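PDB 6DJ8: beta sliding clamp from Borrelia burgdorferi, which probably confers processivity on DNA polymerases and other proteins by tethering them to DNA as a ring-shaped head-to-tail homodimer. Local coordinates for residues A[38-46]-A[130-141]; A[291-302]-A[347-355]. One frame throughout, in Å; residues are numbered along the deposited sequence.

Interaction 1 belongs to the N-terminal domain of the clamp and interaction 2 to the C-terminal domain, on opposite sides of the chain's centre and about 26 Å apart at their nearest atoms. Both are partly buried, and both reach the second subunit. In 38-46 with 130-141, a 3-10 turn and the start of a strand meet a loop and a short helix. Phe132 and Tyr140, with Ile41 and Leu46, carry most of that contact, and the cross-segment hydrogen bonding is one weak tyrosine bond. In 291-302 with 347-355, two helices and a turn join by aliphatic packing at one end and, at the other, by a well-aligned backbone bond and an arginine that grips a serine.

Interaction 1: A[38-46]-A[130-141]; sequences MNDIWSALL and PTFSYEEIENYN
The Tyr140 ring takes the backbone oxygen of Ile41 at its edge, CE1 to O 3.1 Å, while the six-membered ring of Trp42 lies nearly parallel to it, planes at 25°, but slid so far aside that the two barely overlap. One face of the Trp42 indole carries Ile41 CG1, set toward the rim. Phe132, the third flat group, has Asn39 O at its edge, 3.3 Å from CE2. Within the N-terminal domain of the clamp, these rings fasten the short helix 135-140 and the loop before it to the turn that leads into strand 44-50.

That turn is an Asx turn: Asp40 OD1 accepts from Trp42 N, and the carboxylate also forms a salt bridge to Arg36, though the place of OD2 is less certain. With Ile41 CG1 tucked between its own backbone N and carbonyl carbon (chi1 64°), CG2 lies against Phe132 CE2 at 3.5 Å and beside the carboxylate of Glu136, whose OE1 also accepts from Asn139 ND2. Ala44 CB packs on Phe132 CE1, and Leu80 of strand 77-82 touches both residues. Further along the strand, Leu46 spreads its methyls: CD1 rests against Ile137 CG2, and CD2 against the amide of Asn141, whose OD1 is bonded to Lys57. At the other end Met38 reaches, fully extended, across Pro130; Met38 also packs on Thr322 and Pro130 on Arg324, both of the second subunit. Tyr140, its CG opposite the backbone N (chi1 -165°), carries its hydroxyl to the strand, where OH makes a weak hydrogen bond to Ala44 O at 2.7 Å.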
loop_
_atom_site.group_PDB
_atom_site.type_symbol
_atom_site.label_atom_id
_atom_site.label_comp_id
_atom_site.label_asym_id
_atom_site.label_seq_id
_atom_site.Cartn_x
_atom_site.Cartn_y
_atom_site.Cartn_z
ATOM N N MET A 38 16.639 -0.724 17.696
ATOM C CA MET A 38 17.498 -1.899 17.637
ATOM C C MET A 38 18.161 -2.226 18.971
ATOM O O MET A 38 18.494 -3.392 19.212
ATOM C CB MET A 38 18.543 -1.645 16.550
ATOM C CG MET A 38 19.725 -2.563 16.502
ATOM S SD MET A 38 20.837 -1.941 15.222
ATOM C CE MET A 38 22.014 -3.268 15.145
ATOM N N ASN A 39 18.315 -1.246 19.862
ATOM C CA ASN A 39 18.864 -1.492 21.191
ATOM C C ASN A 39 17.824 -1.943 22.198
ATOM O O ASN A 39 18.186 -2.187 23.350
ATOM C CB ASN A 39 19.571 -0.253 21.743
ATOM C CG ASN A 39 20.917 -0.031 21.107
ATOM O OD1 ASN A 39 21.525 -0.966 20.591
ATOM N ND2 ASN A 39 21.403 1.204 21.154
ATOM N N ASP A 40 16.563 -2.057 21.802
ATOM C CA ASP A 40 15.484 -2.374 22.731
ATOM C C ASP A 40 15.282 -3.882 22.842
ATOM O O ASP A 40 14.915 -4.540 21.864
ATOM C CB ASP A 40 14.198 -1.720 22.245
ATOM C CG ASP A 40 13.046 -1.960 23.176
ATOM O OD1 ASP A 40 13.278 -2.427 24.310
ATOM O OD2 ASP A 40 11.902 -1.736 22.737
ATOM N N ILE A 41 15.444 -4.418 24.053
ATOM C CA ILE A 41 15.277 -5.856 24.227
ATOM C C ILE A 41 13.843 -6.288 23.963
ATOM O O ILE A 41 13.610 -7.456 23.630
ATOM C CB ILE A 41 15.716 -6.324 25.626
ATOM C CG1 ILE A 41 14.833 -5.717 26.711
ATOM C CG2 ILE A 41 17.185 -6.018 25.889
ATOM C CD1 ILE A 41 14.979 -6.431 28.031
ATOM N N TRP A 42 12.871 -5.383 24.102
ATOM C CA TRP A 42 11.482 -5.714 23.806
ATOM C C TRP A 42 11.164 -5.586 22.323
ATOM O O TRP A 42 10.025 -5.841 21.915
ATOM C CB TRP A 42 10.554 -4.835 24.645
ATOM C CG TRP A 42 10.905 -4.950 26.088
ATOM C CD1 TRP A 42 11.418 -3.972 26.887
ATOM C CD2 TRP A 42 10.822 -6.134 26.901
ATOM N NE1 TRP A 42 11.644 -4.466 28.155
ATOM C CE2 TRP A 42 11.286 -5.789 28.188
ATOM C CE3 TRP A 42 10.387 -7.448 26.670
ATOM C CZ2 TRP A 42 11.335 -6.703 29.233
ATOM C CZ3 TRP A 42 10.444 -8.353 27.703
ATOM C CH2 TRP A 42 10.909 -7.977 28.975
ATOM N N SER A 43 12.151 -5.214 21.517
ATOM C CA SER A 43 12.061 -5.295 20.071
ATOM C C SER A 43 12.760 -6.534 19.538
ATOM O O SER A 43 12.819 -6.734 18.318
ATOM C CB SER A 43 12.644 -4.033 19.433
ATOM O OG SER A 43 11.828 -2.904 19.720
ATOM N N ALA A 44 13.285 -7.369 20.427
ATOM C CA ALA A 44 14.058 -8.538 20.056
ATOM C C ALA A 44 13.209 -9.794 20.147
ATOM O O ALA A 44 12.131 -9.810 20.742
ATOM C CB ALA A 44 15.276 -8.676 20.968
ATOM N N LEU A 45 13.713 -10.868 19.556
ATOM C CA LEU A 45 13.181 -12.187 19.856
ATOM C C LEU A 45 14.311 -13.070 20.376
ATOM O O LEU A 45 15.501 -12.771 20.203
ATOM C CB LEU A 45 12.503 -12.803 18.630
ATOM C CG LEU A 45 13.274 -12.817 17.321
ATOM C CD1 LEU A 45 14.235 -13.958 17.340
ATOM C CD2 LEU A 45 12.341 -12.932 16.127
ATOM N N LEU A 46 13.933 -14.152 21.041
ATOM C CA LEU A 46 14.891 -15.049 21.665
ATOM C C LEU A 46 14.845 -16.354 20.893
ATOM O O LEU A 46 13.777 -16.950 20.750
ATOM C CB LEU A 46 14.571 -15.268 23.145
ATOM C CG LEU A 46 15.379 -16.350 23.865
ATOM C CD1 LEU A 46 16.826 -15.946 23.975
ATOM C CD2 LEU A 46 14.803 -16.648 25.272
ATOM N N PRO A 130 24.340 -7.884 14.663
ATOM C CA PRO A 130 24.666 -7.738 16.081
ATOM C C PRO A 130 23.549 -8.278 16.952
ATOM O O PRO A 130 22.375 -8.272 16.574
ATOM C CB PRO A 130 24.870 -6.228 16.274
ATOM C CG PRO A 130 24.384 -5.577 14.997
ATOM C CD PRO A 130 24.585 -6.631 13.939
ATOM N N THR A 131 23.947 -8.798 18.107
ATOM C CA THR A 131 23.043 -9.429 19.062
ATOM C C THR A 131 23.155 -8.763 20.422
ATOM O O THR A 131 24.052 -7.959 20.676
ATOM C CB THR A 131 23.346 -10.925 19.200
ATOM O OG1 THR A 131 24.692 -11.082 19.682
ATOM C CG2 THR A 131 23.199 -11.626 17.862
ATOM N N PHE A 132 22.225 -9.110 21.306
ATOM C CA PHE A 132 22.347 -8.640 22.673
ATOM C C PHE A 132 23.371 -9.476 23.421
ATOM O O PHE A 132 23.768 -10.558 22.981
ATOM C CB PHE A 132 20.989 -8.676 23.373
ATOM C CG PHE A 132 20.070 -7.591 22.916
ATOM C CD1 PHE A 132 19.281 -7.764 21.791
ATOM C CD2 PHE A 132 20.031 -6.375 23.582
ATOM C CE1 PHE A 132 18.456 -6.749 21.341
ATOM C CE2 PHE A 132 19.204 -5.354 23.143
ATOM C CZ PHE A 132 18.415 -5.541 22.021
ATOM N N SER A 133 23.833 -8.933 24.544
ATOM C CA SER A 133 24.726 -9.647 25.441
ATOM C C SER A 133 23.972 -10.776 26.133
ATOM O O SER A 133 22.740 -10.774 26.214
ATOM C CB SER A 133 25.335 -8.697 26.476
ATOM N N TYR A 134 24.731 -11.775 26.601
ATOM C CA TYR A 134 24.119 -12.889 27.319
ATOM C C TYR A 134 23.384 -12.429 28.576
ATOM O O TYR A 134 22.376 -13.037 28.958
ATOM C CB TYR A 134 25.185 -13.924 27.683
ATOM N N GLU A 135 23.851 -11.352 29.218
ATOM C CA GLU A 135 23.181 -10.847 30.415
ATOM C C GLU A 135 21.786 -10.309 30.119
ATOM O O GLU A 135 20.943 -10.272 31.022
ATOM C CB GLU A 135 24.021 -9.759 31.097
ATOM C CG GLU A 135 25.388 -10.220 31.607
ATOM C CD GLU A 135 26.385 -10.468 30.493
ATOM O OE1 GLU A 135 26.475 -9.623 29.579
ATOM O OE2 GLU A 135 27.067 -11.516 30.525
ATOM N N GLU A 136 21.507 -9.919 28.874
ATOM C CA GLU A 136 20.183 -9.410 28.558
ATOM C C GLU A 136 19.152 -10.519 28.405
ATOM O O GLU A 136 17.951 -10.238 28.465
ATOM C CB GLU A 136 20.230 -8.565 27.280
ATOM C CG GLU A 136 20.892 -7.191 27.429
ATOM C CD GLU A 136 20.099 -6.225 28.315
ATOM O OE1 GLU A 136 18.931 -6.520 28.664
ATOM O OE2 GLU A 136 20.645 -5.150 28.647
ATOM N N ILE A 137 19.585 -11.768 28.220
ATOM C CA ILE A 137 18.625 -12.849 28.016
ATOM C C ILE A 137 17.807 -13.070 29.279
ATOM O O ILE A 137 16.593 -13.301 29.217
ATOM C CB ILE A 137 19.332 -14.137 27.555
ATOM C CG1 ILE A 137 19.928 -13.939 26.158
ATOM C CG2 ILE A 137 18.348 -15.296 27.520
ATOM C CD1 ILE A 137 20.580 -15.175 25.586
ATOM N N GLU A 138 18.457 -13.006 30.444
ATOM C CA GLU A 138 17.729 -13.182 31.695
ATOM C C GLU A 138 16.585 -12.182 31.816
ATOM O O GLU A 138 15.512 -12.525 32.321
ATOM C CB GLU A 138 18.688 -13.044 32.876
ATOM N N ASN A 139 16.771 -10.969 31.295
ATOM C CA ASN A 139 15.722 -9.959 31.363
ATOM C C ASN A 139 14.500 -10.347 30.531
ATOM O O ASN A 139 13.380 -9.949 30.866
ATOM C CB ASN A 139 16.265 -8.613 30.882
ATOM C CG ASN A 139 17.369 -8.066 31.778
ATOM O OD1 ASN A 139 17.514 -8.467 32.934
ATOM N ND2 ASN A 139 18.160 -7.142 31.235
ATOM N N TYR A 140 14.690 -11.113 29.452
ATOM C CA TYR A 140 13.644 -11.410 28.472
ATOM C C TYR A 140 12.941 -12.749 28.682
ATOM O O TYR A 140 11.723 -12.833 28.500
ATOM C CB TYR A 140 14.249 -11.379 27.054
ATOM C CG TYR A 140 13.273 -11.318 25.887
ATOM C CD1 TYR A 140 12.951 -10.105 25.294
ATOM C CD2 TYR A 140 12.697 -12.475 25.352
ATOM C CE1 TYR A 140 12.064 -10.034 24.209
ATOM C CE2 TYR A 140 11.802 -12.414 24.257
ATOM C CZ TYR A 140 11.493 -11.187 23.696
ATOM O OH TYR A 140 10.626 -11.087 22.616
ATOM N N ASN A 141 13.676 -13.793 29.066
ATOM C CA ASN A 141 13.209 -15.168 28.900
ATOM C C ASN A 141 11.923 -15.461 29.676
ATOM O O ASN A 141 11.662 -14.902 30.746
ATOM C CB ASN A 141 14.299 -16.155 29.329
ATOM C CG ASN A 141 14.257 -17.460 28.538
ATOM O OD1 ASN A 141 13.221 -17.851 27.988
ATOM N ND2 ASN A 141 15.397 -18.137 28.475
#

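Interaction 2: A[291-302]-A[347-355]; sequences LARVNLYVDKSR and NISYFVEAI
An N-capped helix start and a knob-into-hole contact join these segments in the C-terminal domain: Asn347 caps helix 348-355, and Leu291 of helix 284-294 sits among Ile348, Phe351, Val352 and Ile355. Arg302 closes a type I turn from Asp299, and its O accepts from Ile348 N at 2.9 Å, nearly straight (168°) and in the carbonyl plane. The first NH of the helix is thereby satisfied by the opposite segment, while Asn347 OD1 takes the amide of Tyr350 and, weakly, that of Ser349.

The Arg302 side chain doubles back through its second and third torsions (chi2 -47°, chi3 -70°), and its guanidinium is held by three bonds: Ser349 OG and Asp299 O lie in its plane, Asn295 OD1 is tilted out of it. NE donates to Ser349 OG, 2.9 Å away, NH1 to a lone pair of Asn295 OD1 at 2.7 Å, and NH2 to Asp299 O. This last oxygen also receives Arg302 N, from the opposite face of its carbonyl plane. Three bonds in three directions hold the group's rotation, and Ile348 CG2 lies over one face, 3.4 Å from NH1. The amide of Asn347 stands perpendicular to the guanidinium, its OD1 near Arg302 CB.

Deeper in, Ile348 CD1 packs against Val294 CG1 and the carbonyl O of Leu291. Leu291 CD1 rests over the face of the Phe351 ring, 4.2 Å from its centroid, in a CH-pi contact, and meets Ile355 CD1 tip to tip at 3.5 Å. Arg293 bonds to Asn94 and Tyr297 to Glu129, both of the second subunit. Leu304 of strand 303-308 touches Leu291, Val294 and Ile348, Leu306 touches Phe351, and Leu284 and Leu287 of helix 284-294 touch Ile355.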
loop_
_atom_site.group_PDB
_atom_site.type_symbol
_atom_site.label_atom_id
_atom_site.label_comp_id
_atom_site.label_asym_id
_atom_site.label_seq_id
_atom_site.Cartn_x
_atom_site.Cartn_y
_atom_site.Cartn_z
ATOM N N LEU A 291 -23.219 -0.577 -0.440
ATOM C CA LEU A 291 -22.638 0.113 0.707
ATOM C C LEU A 291 -21.312 0.754 0.329
ATOM O O LEU A 291 -20.965 1.831 0.830
ATOM C CB LEU A 291 -22.443 -0.857 1.888
ATOM C CG LEU A 291 -23.763 -1.244 2.563
ATOM C CD1 LEU A 291 -23.544 -2.351 3.592
ATOM C CD2 LEU A 291 -24.375 -0.024 3.225
ATOM N N ALA A 292 -20.544 0.085 -0.530
ATOM C CA ALA A 292 -19.285 0.675 -0.970
ATOM C C ALA A 292 -19.528 1.925 -1.806
ATOM O O ALA A 292 -18.711 2.853 -1.791
ATOM C CB ALA A 292 -18.459 -0.350 -1.747
ATOM N N ARG A 293 -20.644 1.975 -2.535
ATOM C CA ARG A 293 -20.926 3.162 -3.331
ATOM C C ARG A 293 -21.483 4.287 -2.467
ATOM O O ARG A 293 -21.020 5.429 -2.563
ATOM C CB ARG A 293 -21.872 2.811 -4.469
ATOM C CG ARG A 293 -21.283 1.759 -5.366
ATOM C CD ARG A 293 -22.306 1.194 -6.322
ATOM N NE ARG A 293 -21.755 0.028 -6.989
ATOM C CZ ARG A 293 -20.888 0.114 -7.991
ATOM N NH1 ARG A 293 -20.416 -0.985 -8.555
ATOM N NH2 ARG A 293 -20.491 1.311 -8.418
ATOM N N VAL A 294 -22.461 3.981 -1.599
ATOM C CA VAL A 294 -23.054 5.038 -0.781
ATOM C C VAL A 294 -22.038 5.551 0.224
ATOM O O VAL A 294 -22.072 6.729 0.612
ATOM C CB VAL A 294 -24.354 4.543 -0.091
ATOM C CG1 VAL A 294 -24.053 3.661 1.136
ATOM C CG2 VAL A 294 -25.207 5.714 0.339
ATOM N N ASN A 295 -21.077 4.706 0.611
ATOM C CA ASN A 295 -19.984 5.151 1.468
ATOM C C ASN A 295 -19.312 6.408 0.924
ATOM O O ASN A 295 -18.791 7.212 1.700
ATOM C CB ASN A 295 -18.924 4.056 1.593
ATOM C CG ASN A 295 -17.844 4.413 2.588
ATOM O OD1 ASN A 295 -18.133 4.772 3.729
ATOM N ND2 ASN A 295 -16.582 4.358 2.143
ATOM N N LEU A 296 -19.327 6.608 -0.398
ATOM C CA LEU A 296 -18.671 7.796 -0.947
ATOM C C LEU A 296 -19.426 9.070 -0.611
ATOM O O LEU A 296 -18.927 10.163 -0.909
ATOM C CB LEU A 296 -18.517 7.649 -2.463
ATOM C CG LEU A 296 -17.541 6.535 -2.853
ATOM C CD1 LEU A 296 -17.644 6.216 -4.339
ATOM C CD2 LEU A 296 -16.113 6.938 -2.493
ATOM N N TYR A 297 -20.599 8.944 0.020
ATOM C CA TYR A 297 -21.441 10.071 0.397
ATOM C C TYR A 297 -21.704 10.136 1.895
ATOM O O TYR A 297 -22.615 10.854 2.332
ATOM C CB TYR A 297 -22.768 10.014 -0.369
ATOM C CG TYR A 297 -22.548 10.316 -1.826
ATOM C CD1 TYR A 297 -22.223 9.306 -2.721
ATOM C CD2 TYR A 297 -22.599 11.629 -2.295
ATOM C CE1 TYR A 297 -21.978 9.594 -4.066
ATOM C CE2 TYR A 297 -22.343 11.928 -3.632
ATOM C CZ TYR A 297 -22.038 10.912 -4.507
ATOM O OH TYR A 297 -21.806 11.212 -5.834
ATOM N N VAL A 298 -20.960 9.387 2.689
ATOM C CA VAL A 298 -21.094 9.396 4.137
ATOM C C VAL A 298 -19.893 10.129 4.719
ATOM O O VAL A 298 -18.764 9.929 4.265
ATOM C CB VAL A 298 -21.201 7.964 4.697
ATOM C CG1 VAL A 298 -21.252 8.011 6.213
ATOM C CG2 VAL A 298 -22.462 7.275 4.134
ATOM N N ASP A 299 -20.133 10.994 5.702
ATOM C CA ASP A 299 -19.053 11.802 6.255
ATOM C C ASP A 299 -18.304 11.037 7.352
ATOM O O ASP A 299 -18.502 9.834 7.570
ATOM C CB ASP A 299 -19.601 13.131 6.767
ATOM C CG ASP A 299 -20.589 12.961 7.906
ATOM O OD1 ASP A 299 -20.732 11.838 8.437
ATOM O OD2 ASP A 299 -21.227 13.965 8.284
ATOM N N LYS A 300 -17.447 11.760 8.081
ATOM C CA LYS A 300 -16.629 11.166 9.130
ATOM C C LYS A 300 -17.469 10.630 10.293
ATOM O O LYS A 300 -16.991 9.786 11.048
ATOM C CB LYS A 300 -15.607 12.194 9.628
ATOM N N SER A 301 -18.704 11.094 10.453
ATOM C CA SER A 301 -19.555 10.523 11.492
ATOM C C SER A 301 -19.997 9.098 11.167
ATOM O O SER A 301 -20.518 8.411 12.051
ATOM C CB SER A 301 -20.782 11.410 11.715
ATOM O OG SER A 301 -21.706 11.251 10.656
ATOM N N ARG A 302 -19.808 8.643 9.927
ATOM C CA ARG A 302 -20.209 7.325 9.439
ATOM C C ARG A 302 -21.730 7.170 9.376
ATOM O O ARG A 302 -22.217 6.057 9.130
ATOM C CB ARG A 302 -19.600 6.170 10.262
ATOM C CG ARG A 302 -18.105 6.338 10.596
ATOM C CD ARG A 302 -17.271 6.767 9.377
ATOM N NE ARG A 302 -17.130 5.734 8.353
ATOM C CZ ARG A 302 -17.211 5.956 7.039
ATOM N NH1 ARG A 302 -17.052 4.950 6.179
ATOM N NH2 ARG A 302 -17.471 7.178 6.576
ATOM N N ASN A 347 -24.061 3.328 11.792
ATOM C CA ASN A 347 -22.644 3.515 11.474
ATOM C C ASN A 347 -22.270 2.610 10.309
ATOM O O ASN A 347 -22.244 1.381 10.447
ATOM C CB ASN A 347 -21.818 3.190 12.715
ATOM C CG ASN A 347 -20.325 3.407 12.507
ATOM O OD1 ASN A 347 -19.752 2.951 11.525
ATOM N ND2 ASN A 347 -19.691 4.079 13.461
ATOM N N ILE A 348 -21.958 3.211 9.160
ATOM C CA ILE A 348 -21.684 2.406 7.972
ATOM C C ILE A 348 -20.442 1.548 8.152
ATOM O O ILE A 348 -20.356 0.451 7.584
ATOM C CB ILE A 348 -21.550 3.292 6.712
ATOM C CG1 ILE A 348 -21.566 2.408 5.462
ATOM C CG2 ILE A 348 -20.257 4.095 6.753
ATOM C CD1 ILE A 348 -21.715 3.191 4.132
ATOM N N SER A 349 -19.461 2.001 8.936
ATOM C CA SER A 349 -18.287 1.148 9.124
ATOM C C SER A 349 -18.663 -0.119 9.893
ATOM O O SER A 349 -18.247 -1.224 9.526
ATOM C CB SER A 349 -17.177 1.917 9.841
ATOM O OG SER A 349 -16.663 2.948 9.017
ATOM N N TYR A 350 -19.485 0.020 10.936
ATOM C CA TYR A 350 -19.961 -1.159 11.669
ATOM C C TYR A 350 -20.722 -2.096 10.748
ATOM O O TYR A 350 -20.512 -3.314 10.760
ATOM C CB TYR A 350 -20.853 -0.730 12.828
ATOM C CG TYR A 350 -20.178 0.034 13.947
ATOM C CD1 TYR A 350 -18.792 0.049 14.082
ATOM C CD2 TYR A 350 -20.943 0.729 14.891
ATOM C CE1 TYR A 350 -18.183 0.753 15.109
ATOM C CE2 TYR A 350 -20.350 1.428 15.920
ATOM C CZ TYR A 350 -18.965 1.431 16.026
ATOM O OH TYR A 350 -18.366 2.123 17.048
ATOM N N PHE A 351 -21.628 -1.534 9.948
ATOM C CA PHE A 351 -22.449 -2.326 9.038
ATOM C C PHE A 351 -21.564 -3.102 8.073
ATOM O O PHE A 351 -21.668 -4.329 7.951
ATOM C CB PHE A 351 -23.401 -1.376 8.285
ATOM C CG PHE A 351 -24.619 -2.031 7.668
ATOM C CD1 PHE A 351 -24.971 -3.346 7.955
ATOM C CD2 PHE A 351 -25.422 -1.304 6.796
ATOM C CE1 PHE A 351 -26.107 -3.924 7.375
ATOM C CE2 PHE A 351 -26.580 -1.873 6.218
ATOM C CZ PHE A 351 -26.913 -3.180 6.495
ATOM N N VAL A 352 -20.645 -2.393 7.412
ATOM C CA VAL A 352 -19.761 -3.015 6.426
ATOM C C VAL A 352 -18.861 -4.045 7.094
ATOM O O VAL A 352 -18.678 -5.155 6.579
ATOM C CB VAL A 352 -18.920 -1.941 5.700
ATOM C CG1 VAL A 352 -17.808 -2.588 4.880
ATOM C CG2 VAL A 352 -19.812 -1.046 4.815
ATOM N N GLU A 353 -18.254 -3.683 8.234
ATOM C CA GLU A 353 -17.393 -4.641 8.922
ATOM C C GLU A 353 -18.156 -5.905 9.263
ATOM O O GLU A 353 -17.635 -7.014 9.118
ATOM C CB GLU A 353 -16.819 -4.045 10.204
ATOM C CG GLU A 353 -15.365 -3.817 10.189
ATOM C CD GLU A 353 -14.799 -3.709 11.594
ATOM O OE1 GLU A 353 -13.702 -4.290 11.832
ATOM O OE2 GLU A 353 -15.460 -3.054 12.445
ATOM N N ALA A 354 -19.389 -5.756 9.754
ATOM C CA ALA A 354 -20.138 -6.933 10.171
ATOM C C ALA A 354 -20.480 -7.802 8.966
ATOM O O ALA A 354 -20.198 -9.004 8.952
ATOM C CB ALA A 354 -21.397 -6.510 10.937
ATOM N N ILE A 355 -21.032 -7.206 7.906
ATOM C CA ILE A 355 -21.469 -8.078 6.827
ATOM C C ILE A 355 -20.285 -8.712 6.103
ATOM O O ILE A 355 -20.451 -9.754 5.460
ATOM C CB ILE A 355 -22.379 -7.331 5.838
ATOM C CG1 ILE A 355 -21.563 -6.370 4.985
ATOM C CG2 ILE A 355 -23.501 -6.620 6.577
ATOM C CD1 ILE A 355 -22.422 -5.661 3.969
#